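Hydroxyethylphosphonate dioxygenase (PDB 6B9R) probably uses a non-haem iron centre and dioxygen to cleave 2-hydroxyethylphosphonate, giving hydroxymethylphosphonate. Local coordinates at residues A120-E125 / S395-P400; Y152-F157 / T331-D336; Y202-T207 / E413-R418; Q365-L370 / I402-S407. All coordinates share one frame; numbering follows the deposited sequence.

Contact 1: A120-E125 / S395-P400; sequences ASYRPE and SAYVIP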
# COMPACT_ATOMS: atom_id res chain seq x y z
N ALA A 120 0.95 -1.60 -13.81
CA ALA A 120 -0.30 -1.00 -13.37
C ALA A 120 -1.38 -2.07 -13.26
O ALA A 120 -1.31 -3.13 -13.89
CB ALA A 120 -0.76 0.09 -14.35
N SER A 121 -2.43 -1.77 -12.49
CA SER A 121 -3.47 -2.75 -12.21
C SER A 121 -4.64 -2.73 -13.19
O SER A 121 -5.61 -3.48 -12.99
CB SER A 121 -4.03 -2.56 -10.80
OG SER A 121 -4.75 -1.35 -10.74
N TYR A 122 -4.62 -1.89 -14.23
CA TYR A 122 -5.73 -1.87 -15.17
C TYR A 122 -5.95 -3.24 -15.76
O TYR A 122 -4.99 -3.93 -16.13
CB TYR A 122 -5.49 -0.92 -16.33
CG TYR A 122 -5.39 0.54 -16.02
CD1 TYR A 122 -6.53 1.29 -15.73
CD2 TYR A 122 -4.17 1.19 -16.10
CE1 TYR A 122 -6.43 2.65 -15.47
CE2 TYR A 122 -4.07 2.54 -15.85
CZ TYR A 122 -5.20 3.27 -15.54
OH TYR A 122 -5.07 4.62 -15.30
N ARG A 123 -7.22 -3.63 -15.89
CA ARG A 123 -7.64 -4.73 -16.75
C ARG A 123 -8.78 -4.20 -17.62
O ARG A 123 -9.96 -4.47 -17.34
CB ARG A 123 -8.06 -5.96 -15.94
CG ARG A 123 -6.88 -6.62 -15.20
CD ARG A 123 -5.95 -7.34 -16.16
NE ARG A 123 -4.85 -8.03 -15.47
CZ ARG A 123 -3.71 -7.45 -15.13
NH1 ARG A 123 -3.51 -6.17 -15.40
NH2 ARG A 123 -2.76 -8.15 -14.52
N PRO A 124 -8.46 -3.44 -18.66
CA PRO A 124 -9.50 -2.72 -19.41
C PRO A 124 -9.93 -3.46 -20.66
O PRO A 124 -9.13 -3.67 -21.58
CB PRO A 124 -8.82 -1.40 -19.76
CG PRO A 124 -7.36 -1.81 -19.97
CD PRO A 124 -7.12 -3.01 -19.08
N GLU A 125 -11.20 -3.85 -20.73
CA GLU A 125 -11.70 -4.63 -21.84
C GLU A 125 -12.78 -3.84 -22.57
O GLU A 125 -13.64 -3.22 -21.94
CB GLU A 125 -12.27 -5.98 -21.37
CG GLU A 125 -11.27 -6.86 -20.62
CD GLU A 125 -10.33 -7.61 -21.55
OE1 GLU A 125 -10.82 -8.48 -22.30
OE2 GLU A 125 -9.11 -7.34 -21.52
N SER A 395 -5.71 2.64 -27.98
CA SER A 395 -5.67 2.99 -26.56
C SER A 395 -4.22 3.24 -26.15
O SER A 395 -3.28 2.96 -26.90
CB SER A 395 -6.31 1.89 -25.70
OG SER A 395 -5.80 0.60 -26.05
N ALA A 396 -4.04 3.79 -24.96
CA ALA A 396 -2.69 4.03 -24.48
C ALA A 396 -2.64 3.89 -22.96
O ALA A 396 -3.64 4.10 -22.27
CB ALA A 396 -2.17 5.42 -24.88
N TYR A 397 -1.47 3.52 -22.47
CA TYR A 397 -1.17 3.47 -21.05
C TYR A 397 -0.06 4.47 -20.76
O TYR A 397 0.90 4.58 -21.52
CB TYR A 397 -0.74 2.07 -20.63
CG TYR A 397 -0.09 2.11 -19.29
CD1 TYR A 397 -0.84 2.38 -18.15
CD2 TYR A 397 1.28 1.94 -19.16
CE1 TYR A 397 -0.25 2.46 -16.91
CE2 TYR A 397 1.89 2.02 -17.91
CZ TYR A 397 1.12 2.27 -16.80
OH TYR A 397 1.72 2.35 -15.57
N VAL A 398 -0.20 5.22 -19.65
CA VAL A 398 0.75 6.26 -19.25
C VAL A 398 1.13 6.04 -17.79
O VAL A 398 0.24 5.91 -16.93
CB VAL A 398 0.16 7.67 -19.43
CG1 VAL A 398 1.28 8.72 -19.39
CG2 VAL A 398 -0.69 7.78 -20.72
N ILE A 399 2.43 6.01 -17.50
CA ILE A 399 2.90 5.88 -16.12
C ILE A 399 2.70 7.20 -15.39
O ILE A 399 2.56 8.25 -16.04
CB ILE A 399 4.37 5.43 -16.04
CG1 ILE A 399 5.33 6.55 -16.48
CG2 ILE A 399 4.58 4.12 -16.79
CD1 ILE A 399 6.84 6.22 -16.23
N PRO A 400 2.70 7.20 -14.05
CA PRO A 400 2.65 8.47 -13.31
C PRO A 400 3.77 9.41 -13.72
O PRO A 400 4.87 8.98 -14.08
CB PRO A 400 2.81 8.03 -11.85
CG PRO A 400 2.32 6.61 -11.82
CD PRO A 400 2.70 6.02 -13.16
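Ala120 and Tyr122 meet Tyr397 in a small, buried, apolar and aromatic contact between the two large antiparallel sheets of this double-cupin enzyme. The approach to strand 123-129 supplies one side and strand 395-398 the other. The methyl CB of Ala120 points at the phenol end of Tyr397, 3.5 Å from its CE1, and approaches the ring obliquely. The two tyrosines meet edge to edge: Tyr122 CE2 lies 4.0 Å from Tyr397 CE1, each atom near the plane of the other ring. Since those planes are steeply inclined, the rims touch without stacking. Tyr397 reaches across because its CG stands anti to the backbone N (chi1 165°), which carries the ring beyond its own strand. Its hydroxyl is hydrogen-bonded to His364 ND1, while the Tyr122 hydroxyl makes a weak hydrogen bond to Leu417 O, so both phenols end at polar anchors inside the protein. Behind Tyr122, the Arg123 side chain folds back and NH1 donates to Tyr122 O at 2.8 Å, coming from above the carbonyl plane. Ala120 and Tyr122 also rest on His364 of strand 364-369, and Tyr122 on Ile419 of strand 412-419. Strand 123-129 pairs with strand 202-208 in one sheet, and strand 395-398 lies between strands 86-89 and 364-369 in the other.

Contact 2: Y152-F157 / T331-D336; sequences YQFTYF and TQLAGD. With FE (Fe (III) ion), chain E; 2HE ((2-hydroxyethyl)phosphonic acid), chain F.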
# COMPACT_ATOMS: atom_id res chain seq x y z
N TYR A 152 -12.37 -3.58 -8.87
CA TYR A 152 -13.31 -2.48 -9.06
C TYR A 152 -13.62 -2.31 -10.54
O TYR A 152 -12.80 -2.64 -11.40
CB TYR A 152 -12.71 -1.18 -8.52
CG TYR A 152 -12.48 -1.19 -7.02
CD1 TYR A 152 -11.35 -1.80 -6.47
CD2 TYR A 152 -13.38 -0.57 -6.17
CE1 TYR A 152 -11.15 -1.81 -5.10
CE2 TYR A 152 -13.18 -0.56 -4.80
CZ TYR A 152 -12.07 -1.17 -4.27
OH TYR A 152 -11.88 -1.16 -2.91
N GLN A 153 -14.80 -1.79 -10.86
CA GLN A 153 -15.07 -1.54 -12.27
C GLN A 153 -15.57 -0.12 -12.51
O GLN A 153 -16.45 0.37 -11.80
CB GLN A 153 -16.09 -2.52 -12.84
CG GLN A 153 -16.14 -2.49 -14.35
CD GLN A 153 -16.88 -3.68 -14.92
OE1 GLN A 153 -16.62 -4.81 -14.55
NE2 GLN A 153 -17.82 -3.42 -15.82
N PHE A 154 -14.97 0.53 -13.49
CA PHE A 154 -15.51 1.72 -14.11
C PHE A 154 -15.96 1.33 -15.51
O PHE A 154 -15.17 0.79 -16.29
CB PHE A 154 -14.47 2.85 -14.21
CG PHE A 154 -14.90 3.94 -15.11
CD1 PHE A 154 -15.79 4.91 -14.67
CD2 PHE A 154 -14.49 3.97 -16.43
CE1 PHE A 154 -16.24 5.91 -15.52
CE2 PHE A 154 -14.95 4.97 -17.29
CZ PHE A 154 -15.82 5.94 -16.83
N THR A 155 -17.22 1.61 -15.83
CA THR A 155 -17.77 1.23 -17.11
C THR A 155 -18.30 2.46 -17.83
O THR A 155 -19.02 3.26 -17.24
CB THR A 155 -18.89 0.20 -16.94
OG1 THR A 155 -18.38 -0.95 -16.25
CG2 THR A 155 -19.40 -0.24 -18.30
N TYR A 156 -17.91 2.60 -19.09
CA TYR A 156 -18.40 3.65 -19.98
C TYR A 156 -19.28 3.02 -21.05
O TYR A 156 -18.86 2.04 -21.68
CB TYR A 156 -17.23 4.40 -20.62
CG TYR A 156 -17.68 5.48 -21.56
CD1 TYR A 156 -17.95 6.75 -21.10
CD2 TYR A 156 -17.82 5.22 -22.92
CE1 TYR A 156 -18.36 7.75 -21.97
CE2 TYR A 156 -18.23 6.21 -23.80
CZ TYR A 156 -18.50 7.47 -23.31
OH TYR A 156 -18.91 8.45 -24.19
N PHE A 157 -20.48 3.57 -21.27
CA PHE A 157 -21.47 2.94 -22.15
C PHE A 157 -21.51 3.60 -23.53
O PHE A 157 -21.46 4.83 -23.64
CB PHE A 157 -22.86 3.01 -21.51
CG PHE A 157 -22.96 2.22 -20.24
CD1 PHE A 157 -23.24 0.87 -20.27
CD2 PHE A 157 -22.77 2.84 -19.01
CE1 PHE A 157 -23.35 0.13 -19.10
CE2 PHE A 157 -22.87 2.12 -17.83
CZ PHE A 157 -23.15 0.75 -17.87
N THR A 331 -15.58 16.18 -19.31
CA THR A 331 -16.83 15.77 -18.68
C THR A 331 -16.48 14.77 -17.58
O THR A 331 -15.76 13.80 -17.84
CB THR A 331 -17.79 15.14 -19.69
OG1 THR A 331 -18.09 16.08 -20.73
CG2 THR A 331 -19.10 14.75 -19.01
N GLN A 332 -16.98 15.01 -16.37
CA GLN A 332 -16.66 14.15 -15.23
C GLN A 332 -17.56 12.92 -15.24
O GLN A 332 -18.80 13.04 -15.26
CB GLN A 332 -16.83 14.93 -13.92
CG GLN A 332 -16.71 14.08 -12.64
CD GLN A 332 -17.16 14.83 -11.39
OE1 GLN A 332 -16.83 16.01 -11.20
NE2 GLN A 332 -17.93 14.16 -10.53
N LEU A 333 -16.95 11.73 -15.26
CA LEU A 333 -17.70 10.49 -15.30
C LEU A 333 -17.74 9.88 -13.90
O LEU A 333 -17.32 10.49 -12.91
CB LEU A 333 -17.09 9.56 -16.36
CG LEU A 333 -16.84 10.25 -17.71
CD1 LEU A 333 -16.11 9.32 -18.68
CD2 LEU A 333 -18.17 10.76 -18.29
N ALA A 334 -18.28 8.67 -13.80
CA ALA A 334 -18.60 8.10 -12.49
C ALA A 334 -17.34 7.83 -11.68
O ALA A 334 -16.33 7.37 -12.20
CB ALA A 334 -19.38 6.80 -12.67
N GLY A 335 -17.41 8.10 -10.38
CA GLY A 335 -16.36 7.72 -9.48
C GLY A 335 -16.94 7.59 -8.09
O GLY A 335 -18.15 7.51 -7.92
N ASP A 336 -16.06 7.60 -7.09
CA ASP A 336 -16.52 7.44 -5.71
C ASP A 336 -15.44 7.93 -4.75
O ASP A 336 -14.25 7.71 -5.02
CB ASP A 336 -16.87 5.99 -5.40
CG ASP A 336 -17.67 5.86 -4.10
OD1 ASP A 336 -18.88 6.13 -4.13
OD2 ASP A 336 -17.08 5.48 -3.07
FE FE E . -17.31 -6.82 -14.72
O3 2HE F . -17.51 -8.97 -15.90
P 2HE F . -18.16 -9.64 -17.06
O1 2HE F . -19.28 -10.68 -16.54
O2 2HE F . -17.08 -10.42 -17.97
CA 2HE F . -18.94 -8.32 -18.01
CB 2HE F . -17.98 -7.13 -17.99
O4 2HE F . -18.04 -6.43 -16.73
O HOH W 1 -15.34 -6.59 -16.32
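With CG of Phe154 anti to its own nitrogen (chi1 167°) and CG of Leu333 anti to its carbonyl carbon (chi1 -48°), Leu333 CD1 is brought to 3.9 Å from Phe154 CZ. Phe154 belongs to strand 152-158 of the iron-binding cupin domain, and Leu333 is in segment 331-336, which reaches the other large sheet. Phe154 CE1 sits 3.8 Å from Leu333 CB, which meets the ring at its edge. Ala334 O approaches the ring obliquely, 3.5 Å from Phe154 CD1; that carbonyl is hydrogen-bonded to Ser344 OG. Further along the strand, Tyr156 CD1 touches Leu333 CD1 at 4.0 Å, so this one methyl group serves both aromatic residues.

Strand alternation sends Gln153 and Thr155 to the opposite face, where the metal lies. Here the extended chain of Gln153 binds iron through OE1 at 2.1 Å, alongside His149 and His190, while the substrate chelates the metal through O3 and O4. The Gln153 amide is held at its nitrogen as well: NE2 makes a bent hydrogen bond to substrate O4 at 3.2 Å. Gln153 NE2 also donates to Thr155 OG1 at 2.6 Å, nearly straight (169°) and with the acceptor in the amide plane.

Contact 3: Y202-T207 / E413-R418; sequences YILALT and ELLMLR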
# COMPACT_ATOMS: atom_id res chain seq x y z
N TYR A 202 -21.94 -1.47 -26.81
CA TYR A 202 -20.75 -2.03 -26.18
C TYR A 202 -20.33 -1.14 -25.02
O TYR A 202 -20.90 -0.06 -24.80
CB TYR A 202 -19.62 -2.20 -27.20
CG TYR A 202 -19.11 -0.94 -27.87
CD1 TYR A 202 -19.69 -0.47 -29.04
CD2 TYR A 202 -18.03 -0.24 -27.35
CE1 TYR A 202 -19.21 0.67 -29.66
CE2 TYR A 202 -17.55 0.90 -27.97
CZ TYR A 202 -18.15 1.35 -29.12
OH TYR A 202 -17.67 2.49 -29.75
N ILE A 203 -19.35 -1.62 -24.25
CA ILE A 203 -18.83 -0.88 -23.11
C ILE A 203 -17.31 -0.90 -23.16
O ILE A 203 -16.68 -1.78 -23.75
CB ILE A 203 -19.32 -1.45 -21.76
CG1 ILE A 203 -18.77 -2.88 -21.53
CG2 ILE A 203 -20.85 -1.40 -21.66
CD1 ILE A 203 -19.28 -3.52 -20.26
N LEU A 204 -16.73 0.10 -22.52
CA LEU A 204 -15.33 0.05 -22.10
C LEU A 204 -15.39 -0.27 -20.62
O LEU A 204 -15.71 0.60 -19.80
CB LEU A 204 -14.60 1.36 -22.39
CG LEU A 204 -14.07 1.56 -23.83
CD1 LEU A 204 -12.96 0.57 -24.16
CD2 LEU A 204 -15.17 1.48 -24.87
N ALA A 205 -15.14 -1.54 -20.29
CA ALA A 205 -15.15 -2.05 -18.92
C ALA A 205 -13.73 -1.94 -18.38
O ALA A 205 -12.90 -2.83 -18.61
CB ALA A 205 -15.65 -3.49 -18.88
N LEU A 206 -13.44 -0.84 -17.69
CA LEU A 206 -12.09 -0.54 -17.23
C LEU A 206 -11.98 -0.98 -15.76
O LEU A 206 -12.16 -0.19 -14.83
CB LEU A 206 -11.79 0.95 -17.41
CG LEU A 206 -12.16 1.57 -18.77
CD1 LEU A 206 -11.66 3.02 -18.89
CD2 LEU A 206 -11.63 0.73 -19.94
N THR A 207 -11.70 -2.27 -15.57
CA THR A 207 -11.51 -2.75 -14.21
C THR A 207 -10.08 -2.47 -13.74
O THR A 207 -9.15 -2.33 -14.53
CB THR A 207 -11.82 -4.25 -14.09
OG1 THR A 207 -10.82 -5.01 -14.79
CG2 THR A 207 -13.19 -4.59 -14.67
N GLU A 413 -13.07 12.94 -29.47
CA GLU A 413 -13.28 12.57 -28.08
C GLU A 413 -12.43 11.37 -27.70
O GLU A 413 -12.26 10.44 -28.50
CB GLU A 413 -14.75 12.24 -27.83
CG GLU A 413 -15.12 12.16 -26.35
CD GLU A 413 -16.57 11.74 -26.13
OE1 GLU A 413 -17.10 11.00 -26.99
OE2 GLU A 413 -17.17 12.15 -25.12
N LEU A 414 -11.91 11.38 -26.48
CA LEU A 414 -11.30 10.18 -25.94
C LEU A 414 -11.79 9.95 -24.52
O LEU A 414 -12.30 10.85 -23.85
CB LEU A 414 -9.76 10.23 -25.98
CG LEU A 414 -8.89 11.24 -25.24
CD1 LEU A 414 -8.85 10.99 -23.73
CD2 LEU A 414 -7.48 11.15 -25.82
N LEU A 415 -11.64 8.71 -24.07
CA LEU A 415 -11.98 8.31 -22.71
C LEU A 415 -10.70 8.24 -21.90
O LEU A 415 -9.70 7.69 -22.37
CB LEU A 415 -12.69 6.96 -22.72
CG LEU A 415 -13.12 6.32 -21.40
CD1 LEU A 415 -14.08 7.22 -20.65
CD2 LEU A 415 -13.74 4.95 -21.68
N MET A 416 -10.71 8.82 -20.69
CA MET A 416 -9.54 8.84 -19.82
C MET A 416 -9.91 8.29 -18.45
O MET A 416 -10.86 8.76 -17.82
CB MET A 416 -8.97 10.26 -19.69
CG MET A 416 -7.90 10.45 -18.60
SD MET A 416 -7.42 12.20 -18.41
CE MET A 416 -6.27 12.42 -19.76
N LEU A 417 -9.17 7.27 -18.00
CA LEU A 417 -9.32 6.75 -16.65
C LEU A 417 -7.97 6.84 -15.97
O LEU A 417 -7.00 6.27 -16.47
CB LEU A 417 -9.80 5.29 -16.65
CG LEU A 417 -9.92 4.75 -15.22
CD1 LEU A 417 -11.01 5.49 -14.41
CD2 LEU A 417 -10.19 3.26 -15.20
N ARG A 418 -7.91 7.55 -14.85
CA ARG A 418 -6.71 7.75 -14.06
C ARG A 418 -6.93 7.09 -12.71
O ARG A 418 -7.99 7.27 -12.10
CB ARG A 418 -6.42 9.25 -13.88
CG ARG A 418 -6.77 10.09 -15.10
CD ARG A 418 -6.65 11.56 -14.77
NE ARG A 418 -5.59 12.20 -15.53
CZ ARG A 418 -5.00 13.33 -15.17
NH1 ARG A 418 -5.35 13.94 -14.04
NH2 ARG A 418 -4.05 13.86 -15.94
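Leu206 and Leu417 lie flank to flank, pointing opposite ways, each against the other's base: Leu206 CB is 3.6 Å from Leu417 CD2, and Leu206 CD1 is 3.7 Å from Leu417 CB. The first torsions differ: Leu417 has CG anti to its nitrogen (chi1 179°), whereas Leu206 has CG anti to its carbonyl carbon.

Two residues back, Leu204 and Leu415 pass in the same antiparallel sense. There Leu415 CD2 makes both contacts, lying 3.8 Å from Leu204 CB and 4.0 Å from Leu206 CD1, between these alternate residues of strand 202-208.

The strands belong to different sheets, one in each half of the bicupin, packed face to face where the two cupin halves meet. They run almost parallel, 12° apart, with axes 9.7 Å from each other, and meet through leucine side chains. Alternate residues turn the other way: Ala205 and Thr207 pack on Gln153 in the iron-binding half, and Met416 lies against Gln365 and Leu367 in the other. Leu206 also touches Tyr366 and Pro124, and Leu415 packs on Leu333.

Contact 4: Q365-L370 / I402-S407; sequences QYLYVL and IEFSLS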
# COMPACT_ATOMS: atom_id res chain seq x y z
N GLN A 365 -2.47 6.56 -16.07
CA GLN A 365 -3.54 6.98 -16.97
C GLN A 365 -3.77 5.96 -18.08
O GLN A 365 -2.81 5.37 -18.59
CB GLN A 365 -3.27 8.35 -17.59
CG GLN A 365 -3.04 9.41 -16.52
CD GLN A 365 -2.90 10.79 -17.11
OE1 GLN A 365 -3.86 11.35 -17.65
NE2 GLN A 365 -1.70 11.36 -16.99
N TYR A 366 -5.03 5.80 -18.46
CA TYR A 366 -5.46 4.97 -19.57
C TYR A 366 -6.28 5.84 -20.52
O TYR A 366 -7.15 6.59 -20.07
CB TYR A 366 -6.28 3.77 -19.06
CG TYR A 366 -7.09 3.05 -20.12
CD1 TYR A 366 -8.37 3.48 -20.46
CD2 TYR A 366 -6.58 1.93 -20.77
CE1 TYR A 366 -9.10 2.84 -21.43
CE2 TYR A 366 -7.30 1.28 -21.74
CZ TYR A 366 -8.58 1.74 -22.07
OH TYR A 366 -9.33 1.11 -23.03
N LEU A 367 -6.00 5.74 -21.81
CA LEU A 367 -6.70 6.53 -22.81
C LEU A 367 -7.31 5.59 -23.84
O LEU A 367 -6.73 4.56 -24.17
CB LEU A 367 -5.76 7.51 -23.52
CG LEU A 367 -4.88 8.43 -22.66
CD1 LEU A 367 -4.00 9.28 -23.57
CD2 LEU A 367 -5.73 9.31 -21.75
N TYR A 368 -8.49 5.96 -24.36
CA TYR A 368 -9.13 5.19 -25.41
C TYR A 368 -9.83 6.17 -26.34
O TYR A 368 -10.59 7.02 -25.87
CB TYR A 368 -10.13 4.18 -24.83
CG TYR A 368 -10.87 3.39 -25.90
CD1 TYR A 368 -10.35 2.20 -26.39
CD2 TYR A 368 -12.08 3.85 -26.43
CE1 TYR A 368 -11.01 1.48 -27.39
CE2 TYR A 368 -12.74 3.14 -27.42
CZ TYR A 368 -12.20 1.95 -27.89
OH TYR A 368 -12.88 1.26 -28.88
N VAL A 369 -9.56 6.08 -27.64
CA VAL A 369 -10.07 7.09 -28.58
C VAL A 369 -11.48 6.69 -29.01
O VAL A 369 -11.66 5.73 -29.75
CB VAL A 369 -9.15 7.27 -29.79
CG1 VAL A 369 -9.81 8.23 -30.80
CG2 VAL A 369 -7.81 7.80 -29.36
N LEU A 370 -12.47 7.47 -28.57
CA LEU A 370 -13.87 7.25 -28.93
C LEU A 370 -14.26 7.95 -30.21
O LEU A 370 -15.11 7.44 -30.95
CB LEU A 370 -14.80 7.75 -27.82
CG LEU A 370 -14.79 7.01 -26.48
CD1 LEU A 370 -15.40 7.87 -25.38
CD2 LEU A 370 -15.53 5.69 -26.59
N ILE A 402 4.10 11.69 -16.19
CA ILE A 402 4.39 12.07 -17.58
C ILE A 402 3.65 13.34 -17.94
O ILE A 402 2.44 13.46 -17.72
CB ILE A 402 4.01 10.93 -18.54
CG1 ILE A 402 4.83 9.67 -18.24
CG2 ILE A 402 4.14 11.41 -20.00
CD1 ILE A 402 6.34 9.88 -18.15
N GLU A 403 4.36 14.29 -18.55
CA GLU A 403 3.72 15.47 -19.12
C GLU A 403 3.44 15.20 -20.59
O GLU A 403 4.38 14.95 -21.36
CB GLU A 403 4.60 16.71 -18.97
CG GLU A 403 3.89 17.97 -19.46
CD GLU A 403 4.82 19.15 -19.65
OE1 GLU A 403 5.74 19.06 -20.49
OE2 GLU A 403 4.62 20.17 -18.95
N PHE A 404 2.16 15.22 -20.98
CA PHE A 404 1.81 15.06 -22.38
C PHE A 404 0.77 16.09 -22.79
O PHE A 404 0.06 16.67 -21.96
CB PHE A 404 1.32 13.64 -22.73
CG PHE A 404 0.04 13.21 -22.03
CD1 PHE A 404 -1.20 13.50 -22.58
CD2 PHE A 404 0.09 12.44 -20.88
CE1 PHE A 404 -2.37 13.07 -21.97
CE2 PHE A 404 -1.08 12.01 -20.25
CZ PHE A 404 -2.32 12.33 -20.80
N SER A 405 0.69 16.31 -24.09
CA SER A 405 -0.36 17.11 -24.68
C SER A 405 -1.08 16.29 -25.74
O SER A 405 -0.54 15.33 -26.28
CB SER A 405 0.19 18.39 -25.32
OG SER A 405 1.06 18.07 -26.39
N LEU A 406 -2.32 16.68 -26.03
CA LEU A 406 -3.15 16.05 -27.03
C LEU A 406 -3.57 17.09 -28.05
O LEU A 406 -3.75 18.26 -27.72
CB LEU A 406 -4.40 15.44 -26.39
CG LEU A 406 -4.13 14.59 -25.16
CD1 LEU A 406 -5.44 14.31 -24.42
CD2 LEU A 406 -3.44 13.30 -25.58
N SER A 407 -3.71 16.66 -29.31
CA SER A 407 -4.21 17.56 -30.34
C SER A 407 -4.91 16.75 -31.41
O SER A 407 -4.73 15.53 -31.52
CB SER A 407 -3.08 18.40 -30.95
OG SER A 407 -2.26 17.61 -31.78
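Gln365 and Phe404 make the tight end of this contact, while Leu367 closes the other end more loosely. The amide of Gln365 comes up to the far rim of the phenylalanine, with NE2 3.4 Å from Phe404 CE2 and OE1 3.6 Å from CZ. NE2 lies near the ring plane, at the edge, and the two planes are 35° apart, so this is neither a stack nor an amino group over the face of the ring. Phe404 gets there with CG lodged between its own nitrogen and carbonyl carbon (chi1 63°). The amide is steadied from outside, since Gln365 OE1 accepts a hydrogen bond from Arg418 NE.

Past the ring the fit slackens: Leu367 CD1 is 4.4 Å from Phe404 CE1, oblique to it, and the backbones have drawn apart to 11.0 Å between the CA atoms of Leu367 and Leu406. On the far side of segment 402-407, Glu403 points away and is exposed to solvent.

The contact spans the second cupin barrel, which carries no iron here. Strand 364-369 runs between strands 395-398 and 412-419 in one wall, and strand 403-407 edges the facing three-stranded sheet beside strand 375-381, whose Trp379 touches Phe404.

In the fold
Contacts 1, 2 and 3 all tie the iron-binding cupin sheet to the sheet of the second half, and contact 4 joins the other face of that second sheet to the three-stranded sheet. Contacts 2 and 3 are the closest pair, with centres 8 Å apart and strands 152-158 and 202-208 side by side. Contact 3 meets contact 4 through the pairing of strands 412-419 and 364-369, and contact 1 meets both. Only contact 2 holds an iron ligand. The side chain of Leu206 in contact 3 is about 10 Å from the iron and from the substrate, and that of Tyr122 in contact 1 about 13 Å from the iron. Lys29 and Trp449 of the second subunit are also hydrogen-bonded to the substrate.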